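Local coordinates for protein insulinase family protease (Yersinia pestis, PDB 3GO9) that is predicted to be a peptidase of the insulinase (M16) family, whose active members are zinc-dependent proteases, and binds several zinc ions in the crystal, at residues Asp48-Leu52 with Gln96-Asn100. Numbering follows the deposited sequence.
With ZN (zinc ion), chain B.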
loop_
_atom_site.group_PDB
_atom_site.type_symbol
_atom_site.label_atom_id
_atom_site.label_comp_id
_atom_site.label_asym_id
_atom_site.label_seq_id
_atom_site.Cartn_x
_atom_site.Cartn_y
_atom_site.Cartn_z
ATOM N N ASP A 48 10.675 20.652 -6.314
ATOM C CA ASP A 48 9.481 19.857 -6.173
ATOM C C ASP A 48 8.778 20.187 -4.820
ATOM O O ASP A 48 9.352 20.763 -3.896
ATOM C CB ASP A 48 9.902 18.400 -6.226
ATOM C CG ASP A 48 8.847 17.491 -6.750
ATOM O OD1 ASP A 48 7.643 17.893 -6.885
ATOM O OD2 ASP A 48 9.236 16.327 -7.001
ATOM N N ARG A 49 7.526 19.795 -4.721
ATOM C CA ARG A 49 6.724 20.061 -3.526
ATOM C C ARG A 49 7.248 19.259 -2.324
ATOM O O ARG A 49 7.874 18.170 -2.474
ATOM C CB ARG A 49 5.249 19.720 -3.811
ATOM C CG ARG A 49 4.588 20.671 -4.856
ATOM C CD ARG A 49 3.130 20.438 -4.932
ATOM N NE ARG A 49 2.326 20.998 -3.837
ATOM C CZ ARG A 49 1.883 22.258 -3.759
ATOM N NH1 ARG A 49 2.178 23.126 -4.726
ATOM N NH2 ARG A 49 1.127 22.657 -2.771
ATOM N N ILE A 50 7.029 19.826 -1.147
ATOM C CA ILE A 50 7.508 19.219 0.112
ATOM C C ILE A 50 6.362 18.406 0.592
ATOM O O ILE A 50 5.269 18.955 0.850
ATOM C CB ILE A 50 7.881 20.265 1.125
ATOM C CG1 ILE A 50 8.894 21.260 0.576
ATOM C CG2 ILE A 50 8.356 19.660 2.472
ATOM C CD1 ILE A 50 10.048 20.635 -0.095
ATOM N N GLU A 51 6.596 17.098 0.815
ATOM C CA GLU A 51 5.542 16.183 1.254
ATOM C C GLU A 51 5.688 15.831 2.727
ATOM O O GLU A 51 6.753 15.442 3.155
ATOM C CB GLU A 51 5.553 14.899 0.422
ATOM C CG GLU A 51 5.357 15.120 -1.080
ATOM C CD GLU A 51 3.960 15.622 -1.412
ATOM O OE1 GLU A 51 3.000 15.196 -0.727
ATOM O OE2 GLU A 51 3.804 16.419 -2.388
ATOM N N LEU A 52 4.595 15.982 3.484
ATOM C CA LEU A 52 4.558 15.637 4.887
ATOM C C LEU A 52 3.473 14.588 5.121
ATOM O O LEU A 52 2.334 14.696 4.614
ATOM C CB LEU A 52 4.278 16.886 5.747
ATOM C CG LEU A 52 5.307 18.016 5.710
ATOM C CD1 LEU A 52 4.961 18.968 4.623
ATOM C CD2 LEU A 52 5.226 18.765 7.026
ATOM N N GLN A 96 -3.165 25.609 -0.369
ATOM C CA GLN A 96 -1.798 25.468 -0.864
ATOM C C GLN A 96 -1.190 24.183 -0.306
ATOM O O GLN A 96 0.037 24.036 -0.258
ATOM C CB GLN A 96 -0.982 26.668 -0.416
ATOM C CG GLN A 96 -1.503 28.008 -0.951
ATOM C CD GLN A 96 -0.777 29.200 -0.312
ATOM O OE1 GLN A 96 0.132 29.762 -0.912
ATOM N NE2 GLN A 96 -1.235 29.630 0.872
ATOM N N GLY A 97 -2.026 23.217 0.058
ATOM C CA GLY A 97 -1.512 22.022 0.709
ATOM C C GLY A 97 -1.776 20.708 0.031
ATOM O O GLY A 97 -1.623 19.662 0.672
ATOM N N ILE A 98 -2.222 20.759 -1.218
ATOM C CA ILE A 98 -2.561 19.593 -2.018
ATOM C C ILE A 98 -1.607 19.460 -3.228
ATOM O O ILE A 98 -1.288 20.448 -3.891
ATOM C CB ILE A 98 -4.013 19.628 -2.494
ATOM C CG1 ILE A 98 -5.017 19.825 -1.317
ATOM C CG2 ILE A 98 -4.412 18.362 -3.217
ATOM C CD1 ILE A 98 -4.974 18.717 -0.282
ATOM N N ASP A 99 -1.150 18.255 -3.493
ATOM C CA ASP A 99 -0.177 17.992 -4.582
ATOM C C ASP A 99 -0.811 18.285 -5.946
ATOM O O ASP A 99 -2.013 18.209 -6.130
ATOM C CB ASP A 99 0.338 16.557 -4.507
ATOM C CG ASP A 99 1.692 16.312 -5.229
ATOM O OD1 ASP A 99 2.296 17.242 -5.785
ATOM O OD2 ASP A 99 2.167 15.137 -5.206
ATOM N N ASN A 100 0.040 18.602 -6.914
ATOM C CA ASN A 100 -0.430 18.878 -8.280
ATOM C C ASN A 100 -0.975 17.673 -9.048
ATOM O O ASN A 100 -1.815 17.811 -9.955
ATOM C CB ASN A 100 0.721 19.502 -9.051
ATOM C CG ASN A 100 1.119 20.819 -8.533
ATOM O OD1 ASN A 100 0.282 21.646 -8.162
ATOM N ND2 ASN A 100 2.413 21.097 -8.576
HETATM ZN ZN ZN B . 3.928 15.549 -6.665
HETATM O O HOH W 1 5.059 17.576 -7.381
HETATM O O HOH W 2 3.611 23.337 -7.266
HETATM O O HOH W 3 4.989 15.970 -4.611
#
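A zinc site in the M16-family domain brings Arg49 and Glu51, at the start of strand 50-56, against Asp99 in the loop that follows helix 87-95; of the two segments the loop binds the metal directly, the strand side through waters. Asp99 clasps the zinc with both carboxylate oxygens, OD1 at 2.5 Å and OD2 at 2.3 Å, while Glu101, Asp387 and Asp389 contribute the other protein ligands. Asp48 and Glu51 act from the second shell: water 1 and water 3, both bound to the metal, each donate a hydrogen bond, the first to Asp48 OD1 and the second to Glu51 OE2 at 2.6 Å. Glu51 OE2 also lies 3.5 Å from Asp99 OD2, the carboxylate planes 42° apart, a closeness that the zinc, and the salt bridge of Glu51 OE1 to Arg53, probably make tolerable; OE2 is also hydrogen-bonded to Ser119 OG.

Arg49 crosses to the loop beside this cluster. Its CD packs 3.4 Å from Asp99 OD1, and the bend at chi3 (77°) then turns the guanidinium along the loop backbone. There the carbonyl oxygen of Ile98 lies over one face, whereas Gln96 O sits near the guanidinium plane, 3.1 Å from Arg49 NH2. That NH2 is hydrogen-bonded to Ser119 O, which ties the arginine to strand 114-120 as well. The side chain of Asn100 runs across Arg49 at about a right angle, and water 2, in the guanidinium plane, accepts from both Arg49 NH1 and Asn100 ND2 at 2.9 Å each.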